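Local structure of sensor histidine kinase CusS (5KU5) at residues A[22-26]-A[116-120]; A[39-43]-A[61-65]; A[108-114]-A[131-137]. The protein senses copper and silver ions through its periplasmic domain and activates the response regulator CusR by phosphorylation, as the kinase of a two-component system. One frame throughout, in Å; residues are numbered along the deposited sequence. Where two conformers were deposited one is given.

Contact 1: residues A[22-26]-A[116-120]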
ATOM      1  N   GLU A  22     -10.119  -3.973  10.046  1.00 28.22           N
ATOM      2  CA  GLU A  22     -10.657  -4.654  11.230  1.00 29.77           C
ATOM      3  C   GLU A  22     -10.662  -3.738  12.458  1.00 30.52           C
ATOM      4  O   GLU A  22     -11.648  -3.704  13.191  1.00 30.46           O
ATOM      5  CB  GLU A  22      -9.858  -5.929  11.517  1.00 30.64           C
ATOM      6  CG  GLU A  22     -10.334  -6.743  12.710  1.00 31.47           C
ATOM      7  CD  GLU A  22      -9.691  -8.116  12.766  1.00 32.52           C
ATOM      8  OE1 GLU A  22      -8.472  -8.220  12.509  1.00 32.75           O
ATOM      9  OE2 GLU A  22     -10.403  -9.094  13.072  1.00 33.75           O
ATOM     10  N   ARG A  23      -9.564  -3.012  12.673  1.00 31.70           N
ATOM     11  CA  ARG A  23      -9.474  -2.011  13.748  1.00 32.98           C
ATOM     12  C   ARG A  23     -10.502  -0.897  13.571  1.00 32.15           C
ATOM     13  O   ARG A  23     -11.182  -0.518  14.524  1.00 32.15           O
ATOM     14  CB  ARG A  23      -8.078  -1.384  13.799  1.00 35.04           C
ATOM     15  CG  ARG A  23      -6.978  -2.302  14.299  1.00 37.86           C
ATOM     16  CD  ARG A  23      -5.608  -1.796  13.866  1.00 40.43           C
ATOM     17  NE  ARG A  23      -4.531  -2.318  14.714  1.00 43.33           N
ATOM     18  CZ  ARG A  23      -3.758  -1.607  15.547  1.00 45.49           C
ATOM     19  NH1 ARG A  23      -3.893  -0.285  15.692  1.00 46.06           N
ATOM     20  NH2 ARG A  23      -2.817  -2.237  16.254  1.00 46.38           N
ATOM     21  N   VAL A  24     -10.600  -0.379  12.347  1.00 31.43           N
ATOM     22  CA  VAL A  24     -11.559   0.679  12.008  1.00 30.94           C
ATOM     23  C   VAL A  24     -12.983   0.254  12.383  1.00 31.05           C
ATOM     24  O   VAL A  24     -13.698   1.002  13.041  1.00 30.53           O
ATOM     25  CB  VAL A  24     -11.479   1.057  10.501  1.00 30.78           C
ATOM     26  CG1 VAL A  24     -12.678   1.889  10.045  1.00 30.57           C
ATOM     27  CG2 VAL A  24     -10.187   1.808  10.207  1.00 30.68           C
ATOM     28  N   LEU A  25     -13.367  -0.958  11.989  1.00 31.64           N
ATOM     29  CA  LEU A  25     -14.756  -1.414  12.126  1.00 32.44           C
ATOM     30  C   LEU A  25     -15.173  -1.930  13.518  1.00 33.37           C
ATOM     31  O   LEU A  25     -16.359  -2.178  13.735  1.00 34.14           O
ATOM     32  CB  LEU A  25     -15.091  -2.436  11.029  1.00 31.84           C
ATOM     33  CG  LEU A  25     -15.234  -1.789   9.642  1.00 31.49           C
ATOM     34  CD1 LEU A  25     -15.133  -2.816   8.523  1.00 31.38           C
ATOM     35  CD2 LEU A  25     -16.540  -1.010   9.527  1.00 31.37           C
ATOM     36  N   ASN A  26     -14.229  -2.086  14.448  1.00 34.51           N
ATOM     37  CA  ASN A  26     -14.578  -2.346  15.858  1.00 35.46           C
ATOM     38  C   ASN A  26     -13.873  -1.402  16.847  1.00 34.76           C
ATOM     39  O   ASN A  26     -13.641  -1.764  18.002  1.00 34.38           O
ATOM     40  CB  ASN A  26     -14.366  -3.835  16.217  1.00 36.12           C
ATOM     41  CG  ASN A  26     -12.897  -4.231  16.345  1.00 37.40           C
ATOM     42  OD1 ASN A  26     -11.988  -3.439  16.085  1.00 37.91           O
ATOM     43  ND2 ASN A  26     -12.663  -5.473  16.765  1.00 38.30           N
ATOM     44  N   LEU A 116     -13.406 -12.010   5.752  1.00 28.17           N
ATOM     45  CA  LEU A 116     -13.318 -12.335   7.176  1.00 28.83           C
ATOM     46  C   LEU A 116     -14.474 -11.720   7.970  1.00 29.33           C
ATOM     47  O   LEU A 116     -15.020 -10.687   7.560  1.00 29.38           O
ATOM     48  CB  LEU A 116     -11.982 -11.866   7.767  1.00 29.06           C
ATOM     49  CG  LEU A 116     -11.702 -10.358   7.882  1.00 29.30           C
ATOM     50  CD1 LEU A 116     -10.678 -10.082   8.976  1.00 29.57           C
ATOM     51  CD2 LEU A 116     -11.246  -9.764   6.556  1.00 29.42           C
ATOM     52  N   PRO A 117     -14.846 -12.342   9.112  1.00 29.55           N
ATOM     53  CA  PRO A 117     -15.811 -11.693  10.003  1.00 29.30           C
ATOM     54  C   PRO A 117     -15.193 -10.457  10.653  1.00 29.45           C
ATOM     55  O   PRO A 117     -13.999 -10.461  10.961  1.00 29.75           O
ATOM     56  CB  PRO A 117     -16.115 -12.771  11.060  1.00 29.47           C
ATOM     57  CG  PRO A 117     -15.570 -14.047  10.512  1.00 29.60           C
ATOM     58  CD  PRO A 117     -14.416 -13.648   9.650  1.00 29.58           C
ATOM     59  N   VAL A 118     -16.006  -9.426  10.863  1.00 29.48           N
ATOM     60  CA  VAL A 118     -15.520  -8.116  11.308  1.00 29.87           C
ATOM     61  C   VAL A 118     -16.610  -7.384  12.103  1.00 30.10           C
ATOM     62  O   VAL A 118     -17.794  -7.706  11.994  1.00 29.83           O
ATOM     63  CB  VAL A 118     -14.969  -7.322  10.074  1.00 30.20           C
ATOM     64  CG1 VAL A 118     -15.486  -5.890   9.965  1.00 30.41           C
ATOM     65  CG2 VAL A 118     -13.443  -7.342  10.052  1.00 30.09           C
ATOM     66  N   GLY A 119     -16.188  -6.428  12.927  1.00 31.14           N
ATOM     67  CA  GLY A 119     -17.102  -5.594  13.711  1.00 31.99           C
ATOM     68  C   GLY A 119     -17.346  -6.104  15.123  1.00 32.91           C
ATOM     69  O   GLY A 119     -16.814  -7.147  15.509  1.00 32.69           O
ATOM     70  N   PRO A 120     -18.160  -5.370  15.906  1.00 34.42           N
ATOM     71  CA  PRO A 120     -18.477  -5.771  17.276  1.00 34.60           C
ATOM     72  C   PRO A 120     -19.411  -6.981  17.322  1.00 35.50           C
ATOM     73  O   PRO A 120     -20.118  -7.262  16.349  1.00 34.82           O
ATOM     74  CB  PRO A 120     -19.174  -4.535  17.843  1.00 34.73           C
ATOM     75  CG  PRO A 120     -19.851  -3.940  16.660  1.00 34.58           C
ATOM     76  CD  PRO A 120     -18.902  -4.154  15.515  1.00 34.30           C
TER
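The E22 carboxylate is the flat group that meets L116, and it does so through one oxygen rather than a stack. It comes up from the helix, with E22 OE2 4.2 Å from L116 CD1. At the other end of the contact the puckered P120 ring presents its CD corner to the last turn of the helix, with P120 CD 3.7 Å from L25 O. Between these two ends lies V118, the buried centre of the contact. V118 points toward helix 2-25 and splits its methyls between two residues one turn apart. CG1 meets the leucine: V118 CG1 is 3.4 Å from L25 CD1, which is tight for two carbons. The two side chains cross at about a right angle. V118 chi1 is 131°, away from the usual staggered positions, which fits a tight site. V118 CG2 lies along the other residue, 4.0 Å from E22 CA. The extended E22 chain, with CG anti to the backbone N (chi1 -179°), passes V118 CG2 on its way to L116. At the helix end the backbones close in. G119 CA makes a CA-H...O contact with L25 O at 3.5 Å. N26 comes in through CB, 3.9 Å from G119 C. L39 of helix 32-44 packs on the other methyl of L25, and R35 touches P120. The contact thus seats the C-terminal end of the long N-terminal helix on strand 111-122. It combines apolar packing of L25 and V118 with a weak carbon-donor contact at the backbone, and E22 keeps its charged end at the partly exposed border.

Contact 2: residues A[39-43]-A[61-65]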
ATOM      1  N   LEU A  39     -14.411   4.138   7.679  1.00 29.07           N
ATOM      2  CA  LEU A  39     -14.191   3.137   6.626  1.00 29.47           C
ATOM      3  C   LEU A  39     -14.266   3.759   5.233  1.00 29.80           C
ATOM      4  O   LEU A  39     -13.362   3.583   4.416  1.00 29.59           O
ATOM      5  CB  LEU A  39     -15.225   2.010   6.732  1.00 29.47           C
ATOM      6  CG  LEU A  39     -15.210   0.923   5.645  1.00 29.62           C
ATOM      7  CD1 LEU A  39     -13.973   0.052   5.804  1.00 29.90           C
ATOM      8  CD2 LEU A  39     -16.477   0.078   5.666  1.00 29.37           C
ATOM      9  N   GLU A  40     -15.356   4.479   4.983  1.00 30.44           N
ATOM     10  CA  GLU A  40     -15.611   5.112   3.688  1.00 31.24           C
ATOM     11  C   GLU A  40     -14.537   6.144   3.326  1.00 31.02           C
ATOM     12  O   GLU A  40     -14.100   6.201   2.176  1.00 30.82           O
ATOM     13  CB  GLU A  40     -17.003   5.755   3.691  1.00 31.94           C
ATOM     14  CG  GLU A  40     -17.456   6.308   2.348  1.00 33.03           C
ATOM     15  CD  GLU A  40     -18.918   6.721   2.332  1.00 33.66           C
ATOM     16  OE1 GLU A  40     -19.231   7.716   1.649  1.00 34.64           O
ATOM     17  OE2 GLU A  40     -19.756   6.061   2.990  1.00 33.53           O
ATOM     18  N   ASP A  41     -14.115   6.941   4.309  1.00 30.97           N
ATOM     19  CA  ASP A  41     -13.041   7.925   4.121  1.00 30.76           C
ATOM     20  C   ASP A  41     -11.722   7.268   3.701  1.00 30.95           C
ATOM     21  O   ASP A  41     -11.049   7.758   2.793  1.00 31.32           O
ATOM     22  CB  ASP A  41     -12.826   8.740   5.403  1.00 30.67           C
ATOM     23  CG  ASP A  41     -11.815   9.867   5.221  1.00 30.49           C
ATOM     24  OD1 ASP A  41     -12.089  10.797   4.437  1.00 30.21           O
ATOM     25  OD2 ASP A  41     -10.746   9.824   5.864  1.00 30.85           O
ATOM     26  N   ILE A  42     -11.367   6.169   4.362  1.00 31.01           N
ATOM     27  CA  ILE A  42     -10.153   5.409   4.033  1.00 31.46           C
ATOM     28  C   ILE A  42     -10.277   4.717   2.672  1.00 31.33           C
ATOM     29  O   ILE A  42      -9.408   4.866   1.812  1.00 31.48           O
ATOM     30  CB  ILE A  42      -9.823   4.362   5.132  1.00 31.62           C
ATOM     31  CG1 ILE A  42      -9.410   5.077   6.427  1.00 31.47           C
ATOM     32  CG2 ILE A  42      -8.716   3.406   4.681  1.00 31.67           C
ATOM     33  CD1 ILE A  42      -9.407   4.197   7.659  1.00 31.45           C
ATOM     34  N   VAL A  43     -11.363   3.969   2.498  1.00 31.75           N
ATOM     35  CA  VAL A  43     -11.572   3.111   1.319  1.00 32.23           C
ATOM     36  C   VAL A  43     -11.676   3.898   0.009  1.00 32.86           C
ATOM     37  O   VAL A  43     -11.197   3.429  -1.031  1.00 32.52           O
ATOM     38  CB  VAL A  43     -12.812   2.197   1.520  1.00 32.65           C
ATOM     39  CG1 VAL A  43     -13.269   1.541   0.221  1.00 32.90           C
ATOM     40  CG2 VAL A  43     -12.505   1.132   2.565  1.00 32.65           C
ATOM     41  N   VAL A  61     -23.984  -3.681   3.087  1.00 34.43           N
ATOM     42  CA  VAL A  61     -24.210  -2.403   3.771  1.00 34.26           C
ATOM     43  C   VAL A  61     -23.358  -1.290   3.152  1.00 33.68           C
ATOM     44  O   VAL A  61     -23.790  -0.138   3.100  1.00 34.26           O
ATOM     45  CB  VAL A  61     -23.972  -2.549   5.302  1.00 35.03           C
ATOM     46  CG1 VAL A  61     -23.642  -1.222   5.989  1.00 35.56           C
ATOM     47  CG2 VAL A  61     -25.202  -3.168   5.944  1.00 35.72           C
ATOM     48  N   TYR A  62     -22.150  -1.629   2.702  1.00 32.95           N
ATOM     49  CA  TYR A  62     -21.285  -0.679   2.007  1.00 32.15           C
ATOM     50  C   TYR A  62     -20.396  -1.399   0.994  1.00 31.51           C
ATOM     51  O   TYR A  62     -19.995  -2.542   1.216  1.00 31.92           O
ATOM     52  CB  TYR A  62     -20.425   0.090   3.018  1.00 32.18           C
ATOM     53  CG  TYR A  62     -19.370   0.971   2.381  1.00 32.31           C
ATOM     54  CD1 TYR A  62     -19.684   2.251   1.921  1.00 32.55           C
ATOM     55  CD2 TYR A  62     -18.061   0.516   2.218  1.00 32.52           C
ATOM     56  CE1 TYR A  62     -18.720   3.055   1.326  1.00 32.78           C
ATOM     57  CE2 TYR A  62     -17.091   1.310   1.623  1.00 32.75           C
ATOM     58  CZ  TYR A  62     -17.424   2.577   1.180  1.00 32.92           C
ATOM     59  OH  TYR A  62     -16.458   3.361   0.593  1.00 34.11           O
ATOM     60  N   HIS A  63     -20.109  -0.724  -0.117  1.00 30.44           N
ATOM     61  CA  HIS A  63     -19.072  -1.154  -1.054  1.00 30.15           C
ATOM     62  C   HIS A  63     -18.394   0.060  -1.696  1.00 29.83           C
ATOM     63  O   HIS A  63     -18.938   1.165  -1.669  1.00 29.63           O
ATOM     64  CB  HIS A  63     -19.643  -2.104  -2.115  1.00 30.14           C
ATOM     65  CG  HIS A  63     -20.641  -1.468  -3.034  1.00 29.92           C
ATOM     66  ND1 HIS A  63     -20.286  -0.908  -4.242  1.00 30.18           N
ATOM     67  CD2 HIS A  63     -21.982  -1.316  -2.927  1.00 29.79           C
ATOM     68  CE1 HIS A  63     -21.366  -0.433  -4.839  1.00 29.90           C
ATOM     69  NE2 HIS A  63     -22.407  -0.665  -4.060  1.00 29.95           N
ATOM     70  N   SER A  64     -17.205  -0.155  -2.259  1.00 29.93           N
ATOM     71  CA  SER A  64     -16.400   0.928  -2.840  1.00 30.12           C
ATOM     72  C   SER A  64     -17.097   1.571  -4.047  1.00 30.27           C
ATOM     73  O   SER A  64     -17.770   0.876  -4.808  1.00 29.38           O
ATOM     74  CB  SER A  64     -15.019   0.413  -3.257  1.00 30.03           C
ATOM     75  OG  SER A  64     -14.314  -0.112  -2.146  1.00 29.69           O
ATOM     76  N   PRO A  65     -16.929   2.898  -4.228  1.00 30.95           N
ATOM     77  CA  PRO A  65     -17.683   3.636  -5.242  1.00 31.09           C
ATOM     78  C   PRO A  65     -17.177   3.486  -6.685  1.00 30.94           C
ATOM     79  O   PRO A  65     -17.955   3.680  -7.619  1.00 31.46           O
ATOM     80  CB  PRO A  65     -17.524   5.085  -4.783  1.00 31.34           C
ATOM     81  CG  PRO A  65     -16.154   5.117  -4.201  1.00 31.46           C
ATOM     82  CD  PRO A  65     -15.967   3.778  -3.533  1.00 31.60           C
TER
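Helix 32-44 packs here on strand 60-63, an outermost strand of the antiparallel sheet within this chain, and Y62 is the main bridge to it. A classic beta bulge at V61 and Y62, set against L53, interrupts the strand. Y62 CG is anti to the backbone N (chi1 173°), and its ring reaches across to L39, E40 and V43. The tight side is buried. L39 CD2 touches Y62 CD2 at 3.8 Å, and L39 also packs on L21 and L25 of helix 2-25. V43 and Y62 come at each other from opposite directions, and V43 CG1 lies at the ring edge, near its plane, 4.1 Å from Y62 CE2. The loose side belongs to the exposed E40. Its extended chain crosses Y62 at about a right angle. The carboxylate plane is only 14° from the ring plane, and E40 OE2 lies 3.6 Å from Y62 CE1. E40 CG is equally near the hydroxyl, 3.6 Å from Y62 OH. This contact buries Y62 OH, and no polar partner is modelled for it. S64 OG is better served, being hydrogen-bonded to I51 N in the neighbouring strand 49-54. That same oxygen sits unusually close to the valine, S64 OG 3.1 Å from V43 CG1.

Contact 3: residues A[108-114]-A[131-137]. With AG (silver ion), chain E.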
ATOM      1  N   HIS A 108      -7.898  -1.983 -14.380  1.00 29.03           N
ATOM      2  CA  HIS A 108      -8.123  -2.836 -13.200  1.00 27.81           C
ATOM      3  C   HIS A 108      -9.439  -3.619 -13.281  1.00 27.34           C
ATOM      4  O   HIS A 108     -10.499  -3.091 -12.944  1.00 27.22           O
ATOM      5  CB  HIS A 108      -8.085  -1.999 -11.911  1.00 26.83           C
ATOM      6  CG  HIS A 108      -6.707  -1.570 -11.501  1.00 26.22           C
ATOM      7  ND1 HIS A 108      -6.489  -0.583 -10.569  1.00 25.53           N
ATOM      8  CD2 HIS A 108      -5.480  -1.984 -11.897  1.00 25.57           C
ATOM      9  CE1 HIS A 108      -5.192  -0.409 -10.398  1.00 25.28           C
ATOM     10  NE2 HIS A 108      -4.555  -1.249 -11.193  1.00 25.34           N
ATOM     11  N   SER A 109      -9.363  -4.869 -13.740  1.00 26.75           N
ATOM     12  CA  SER A 109     -10.515  -5.779 -13.755  1.00 26.51           C
ATOM     13  C   SER A 109     -10.246  -7.211 -13.246  1.00 25.79           C
ATOM     14  O   SER A 109     -11.080  -8.093 -13.451  1.00 26.23           O
ATOM     15  CB  SER A 109     -11.117  -5.817 -15.165  1.00 26.67           C
ATOM     16  OG  SER A 109     -10.224  -6.407 -16.089  1.00 27.18           O
ATOM     17  N   ASN A 110      -9.118  -7.438 -12.571  1.00 25.19           N
ATOM     18  CA  ASN A 110      -8.764  -8.770 -12.047  1.00 24.93           C
ATOM     19  C   ASN A 110      -8.278  -8.672 -10.614  1.00 24.32           C
ATOM     20  O   ASN A 110      -7.467  -7.801 -10.299  1.00 24.67           O
ATOM     21  CB  ASN A 110      -7.688  -9.425 -12.907  1.00 24.97           C
ATOM     22  CG  ASN A 110      -8.159  -9.693 -14.317  1.00 24.90           C
ATOM     23  OD1 ASN A 110      -8.898 -10.644 -14.568  1.00 25.32           O
ATOM     24  ND2 ASN A 110      -7.737  -8.849 -15.247  1.00 24.80           N
ATOM     25  N   TRP A 111      -8.756  -9.574  -9.753  1.00 23.82           N
ATOM     26  CA  TRP A 111      -8.614  -9.409  -8.303  1.00 23.49           C
ATOM     27  C   TRP A 111      -8.269 -10.702  -7.567  1.00 23.83           C
ATOM     28  O   TRP A 111      -8.710 -11.787  -7.955  1.00 23.63           O
ATOM     29  CB  TRP A 111      -9.909  -8.826  -7.709  1.00 23.15           C
ATOM     30  CG  TRP A 111     -10.462  -7.685  -8.500  1.00 22.84           C
ATOM     31  CD1 TRP A 111     -11.326  -7.766  -9.550  1.00 22.88           C
ATOM     32  CD2 TRP A 111     -10.161  -6.296  -8.331  1.00 22.98           C
ATOM     33  NE1 TRP A 111     -11.593  -6.513 -10.041  1.00 23.37           N
ATOM     34  CE2 TRP A 111     -10.887  -5.591  -9.313  1.00 23.00           C
ATOM     35  CE3 TRP A 111      -9.350  -5.578  -7.440  1.00 22.86           C
ATOM     36  CZ2 TRP A 111     -10.830  -4.196  -9.433  1.00 22.94           C
ATOM     37  CZ3 TRP A 111      -9.293  -4.190  -7.555  1.00 22.82           C
ATOM     38  CH2 TRP A 111     -10.032  -3.515  -8.547  1.00 23.01           C
ATOM     39  N   ARG A 112      -7.470 -10.562  -6.508  1.00 23.85           N
ATOM     40  CA  ARG A 112      -7.332 -11.587  -5.475  1.00 23.86           C
ATOM     41  C   ARG A 112      -8.230 -11.152  -4.331  1.00 24.11           C
ATOM     42  O   ARG A 112      -8.087 -10.027  -3.832  1.00 23.36           O
ATOM     43  CB  ARG A 112      -5.886 -11.732  -4.989  1.00 24.17           C
ATOM     44  CG  ARG A 112      -5.158 -12.889  -5.643  1.00 24.43           C
ATOM     45  CD  ARG A 112      -3.787 -13.156  -5.043  1.00 24.66           C
ATOM     46  NE  ARG A 112      -3.172 -14.268  -5.766  1.00 24.95           N
ATOM     47  CZ  ARG A 112      -2.446 -14.175  -6.881  1.00 25.03           C
ATOM     48  NH1 ARG A 112      -2.145 -12.999  -7.433  1.00 25.32           N
ATOM     49  NH2 ARG A 112      -1.990 -15.290  -7.442  1.00 25.50           N
ATOM     50  N   MET A 113      -9.140 -12.042  -3.923  1.00 24.12           N
ATOM     51  CA  MET A 113     -10.154 -11.727  -2.917  0.50 23.94           C
ATOM     52  C   MET A 113     -10.039 -12.633  -1.697  1.00 24.47           C
ATOM     53  O   MET A 113      -9.798 -13.834  -1.828  1.00 24.38           O
ATOM     54  CB  MET A 113     -11.558 -11.849  -3.521  0.50 23.41           C
ATOM     55  CG  MET A 113     -12.691 -11.438  -2.584  0.50 22.89           C
ATOM     56  SD  MET A 113     -13.324 -12.778  -1.550  0.50 22.26           S
ATOM     57  CE  MET A 113     -14.183 -13.771  -2.767  0.50 22.30           C
ATOM     58  N   ILE A 114     -10.224 -12.040  -0.518  1.00 24.67           N
ATOM     59  CA  ILE A 114     -10.387 -12.765   0.736  1.00 25.08           C
ATOM     60  C   ILE A 114     -11.575 -12.158   1.471  1.00 25.72           C
ATOM     61  O   ILE A 114     -12.040 -11.068   1.120  1.00 25.70           O
ATOM     62  CB  ILE A 114      -9.131 -12.704   1.639  1.00 25.30           C
ATOM     63  CG1 ILE A 114      -8.721 -11.258   1.954  1.00 25.30           C
ATOM     64  CG2 ILE A 114      -7.976 -13.449   0.983  1.00 25.55           C
ATOM     65  CD1 ILE A 114      -7.835 -11.142   3.174  1.00 25.58           C
ATOM     66  N   TYR A 131     -15.330  -8.129   2.800  1.00 26.05           N
ATOM     67  CA  TYR A 131     -14.715  -8.684   1.592  1.00 26.06           C
ATOM     68  C   TYR A 131     -13.706  -7.668   1.063  1.00 25.40           C
ATOM     69  O   TYR A 131     -14.031  -6.487   0.950  1.00 25.32           O
ATOM     70  CB  TYR A 131     -15.777  -8.954   0.526  1.00 26.48           C
ATOM     71  CG  TYR A 131     -16.764 -10.036   0.898  1.00 27.19           C
ATOM     72  CD1 TYR A 131     -17.819  -9.772   1.770  1.00 27.56           C
ATOM     73  CD2 TYR A 131     -16.652 -11.326   0.375  1.00 27.45           C
ATOM     74  CE1 TYR A 131     -18.732 -10.760   2.113  1.00 27.85           C
ATOM     75  CE2 TYR A 131     -17.557 -12.322   0.715  1.00 27.60           C
ATOM     76  CZ  TYR A 131     -18.593 -12.034   1.585  1.00 28.03           C
ATOM     77  OH  TYR A 131     -19.501 -13.012   1.927  1.00 29.01           O
ATOM     78  N   ILE A 132     -12.496  -8.133   0.747  1.00 24.56           N
ATOM     79  CA  ILE A 132     -11.393  -7.277   0.292  1.00 23.64           C
ATOM     80  C   ILE A 132     -10.866  -7.835  -1.026  1.00 23.13           C
ATOM     81  O   ILE A 132     -10.529  -9.010  -1.088  1.00 22.83           O
ATOM     82  CB  ILE A 132     -10.218  -7.262   1.302  1.00 23.73           C
ATOM     83  CG1 ILE A 132     -10.711  -6.950   2.724  1.00 24.22           C
ATOM     84  CG2 ILE A 132      -9.158  -6.246   0.873  1.00 23.54           C
ATOM     85  CD1 ILE A 132      -9.687  -7.224   3.808  1.00 24.50           C
ATOM     86  N   ALA A 133     -10.777  -6.988  -2.054  1.00 22.11           N
ATOM     87  CA  ALA A 133     -10.255  -7.372  -3.367  1.00 21.65           C
ATOM     88  C   ALA A 133      -9.069  -6.483  -3.753  1.00 21.53           C
ATOM     89  O   ALA A 133      -9.205  -5.264  -3.799  1.00 20.88           O
ATOM     90  CB  ALA A 133     -11.353  -7.271  -4.414  1.00 21.53           C
ATOM     91  N   LEU A 134      -7.920  -7.103  -4.032  1.00 21.70           N
ATOM     92  CA  LEU A 134      -6.698  -6.403  -4.453  1.00 21.94           C
ATOM     93  C   LEU A 134      -6.439  -6.657  -5.936  1.00 21.78           C
ATOM     94  O   LEU A 134      -6.533  -7.795  -6.397  1.00 21.84           O
ATOM     95  CB  LEU A 134      -5.493  -6.889  -3.634  1.00 22.18           C
ATOM     96  CG  LEU A 134      -4.106  -6.340  -4.001  1.00 22.68           C
ATOM     97  CD1 LEU A 134      -4.033  -4.848  -3.727  1.00 22.97           C
ATOM     98  CD2 LEU A 134      -3.012  -7.070  -3.238  1.00 23.00           C
ATOM     99  N   SER A 135      -6.092  -5.600  -6.670  1.00 21.72           N
ATOM    100  CA  SER A 135      -5.842  -5.698  -8.110  1.00 21.75           C
ATOM    101  C   SER A 135      -4.612  -6.544  -8.428  1.00 21.66           C
ATOM    102  O   SER A 135      -3.546  -6.336  -7.847  1.00 21.21           O
ATOM    103  CB  SER A 135      -5.664  -4.312  -8.733  1.00 21.82           C
ATOM    104  OG  SER A 135      -5.251  -4.423 -10.087  1.00 22.13           O
ATOM    105  N   ILE A 136      -4.770  -7.477  -9.364  1.00 22.19           N
ATOM    106  CA  ILE A 136      -3.673  -8.341  -9.815  1.00 22.60           C
ATOM    107  C   ILE A 136      -3.359  -8.164 -11.304  1.00 22.80           C
ATOM    108  O   ILE A 136      -2.637  -8.973 -11.882  1.00 23.07           O
ATOM    109  CB  ILE A 136      -3.957  -9.832  -9.490  1.00 22.83           C
ATOM    110  CG1 ILE A 136      -5.126 -10.395 -10.311  1.00 23.18           C
ATOM    111  CG2 ILE A 136      -4.244  -9.991  -8.007  1.00 22.91           C
ATOM    112  CD1 ILE A 136      -5.312 -11.892 -10.166  1.00 23.41           C
ATOM    113  N   ASP A 137      -3.874  -7.102 -11.919  1.00 23.21           N
ATOM    114  CA  ASP A 137      -3.728  -6.906 -13.366  1.00 23.68           C
ATOM    115  C   ASP A 137      -2.271  -6.759 -13.788  1.00 23.79           C
ATOM    116  O   ASP A 137      -1.871  -7.298 -14.820  1.00 23.71           O
ATOM    117  CB  ASP A 137      -4.527  -5.695 -13.846  1.00 23.83           C
ATOM    118  CG  ASP A 137      -6.015  -5.864 -13.632  1.00 23.80           C
ATOM    119  OD1 ASP A 137      -6.458  -5.801 -12.466  1.00 24.27           O
ATOM    120  OD2 ASP A 137      -6.745  -6.052 -14.623  1.00 23.94           O
TER
HETATM  121 AG    AG E 201      -8.299   0.595  -9.405  1.00 24.55          AG
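The hairpin of strands 111-122 and 125-135 runs through the middle of the sensor domain sheet, and its open end leads into a silver site. The strands are antiparallel, with axes at 158°. R112 pairs with L134 and I114 with I132 as hydrogen-bonded pairs. R112 N donates to L134 O at 2.9 Å, and L134 N returns the bond to R112 O. W111 and M113 stand opposite S135 and A133 as non-hydrogen-bonded pairs. W111 CE3 comes within 3.3 Å of S135 N, L134 C lies at the ring edge, and W111 NE1 is held by P94 O. R112 passes I136, with R112 NH1 3.7 Å from I136 CG2, and ends in salt bridges to D80 and D10. Beyond the strands, D137 gathers S109 and N110. D137 OD2 accepts from S109 N (3.0 Å, nearly straight at 173°) and N110 ND2 (3.0 Å), which come from opposite faces of the carboxylate. D137 OD1 takes N110 N on its syn side at 3.1 Å. N110 CG is anti to its carbonyl carbon, which sets the amide beside N110 N. N110 O receives the N-H of I136, at the N-cap position of helix 137-146. H108 ND1 binds the silver ion at 2.5 Å; S47 O and M96 SD also bind it, and M98 belongs to the site. S135 lies over one face of the imidazole, its CB in a CH-pi contact only 9° off the ring normal. Three N-H groups grip the D137 carboxylate and limit its rotation. D137 also lies in the first helical turn, which would probably stabilise its negative charge. The chemistry implies a second shell: D137 fixes the loop backbone and S135 backs the ring, which probably help to place H108 for the metal.

How the contacts relate
All three contacts reach one antiparallel sheet. Contacts 1 and 2 use consecutive helices, 2-25 and 32-44, and their centres are 14 Å apart. They touch through V24 CG2 and I42 CD1 at 3.6 Å and through L25 CD2 and L39 CD2 at 4.0 Å. Along the chain contact 2 is nested within contact 1. Contacts 1 and 3 share strand 111-122, with centres 20 Å apart, and touch through L116 CD2 and I132 CD1 at 4.1 Å. Contacts 2 and 3 do not touch; their nearest atoms are about 7 Å apart. Contact 3 alone holds a silver ligand. The S64 side chain is about 9 Å from that ion, and that of I136 about 8 Å from another silver.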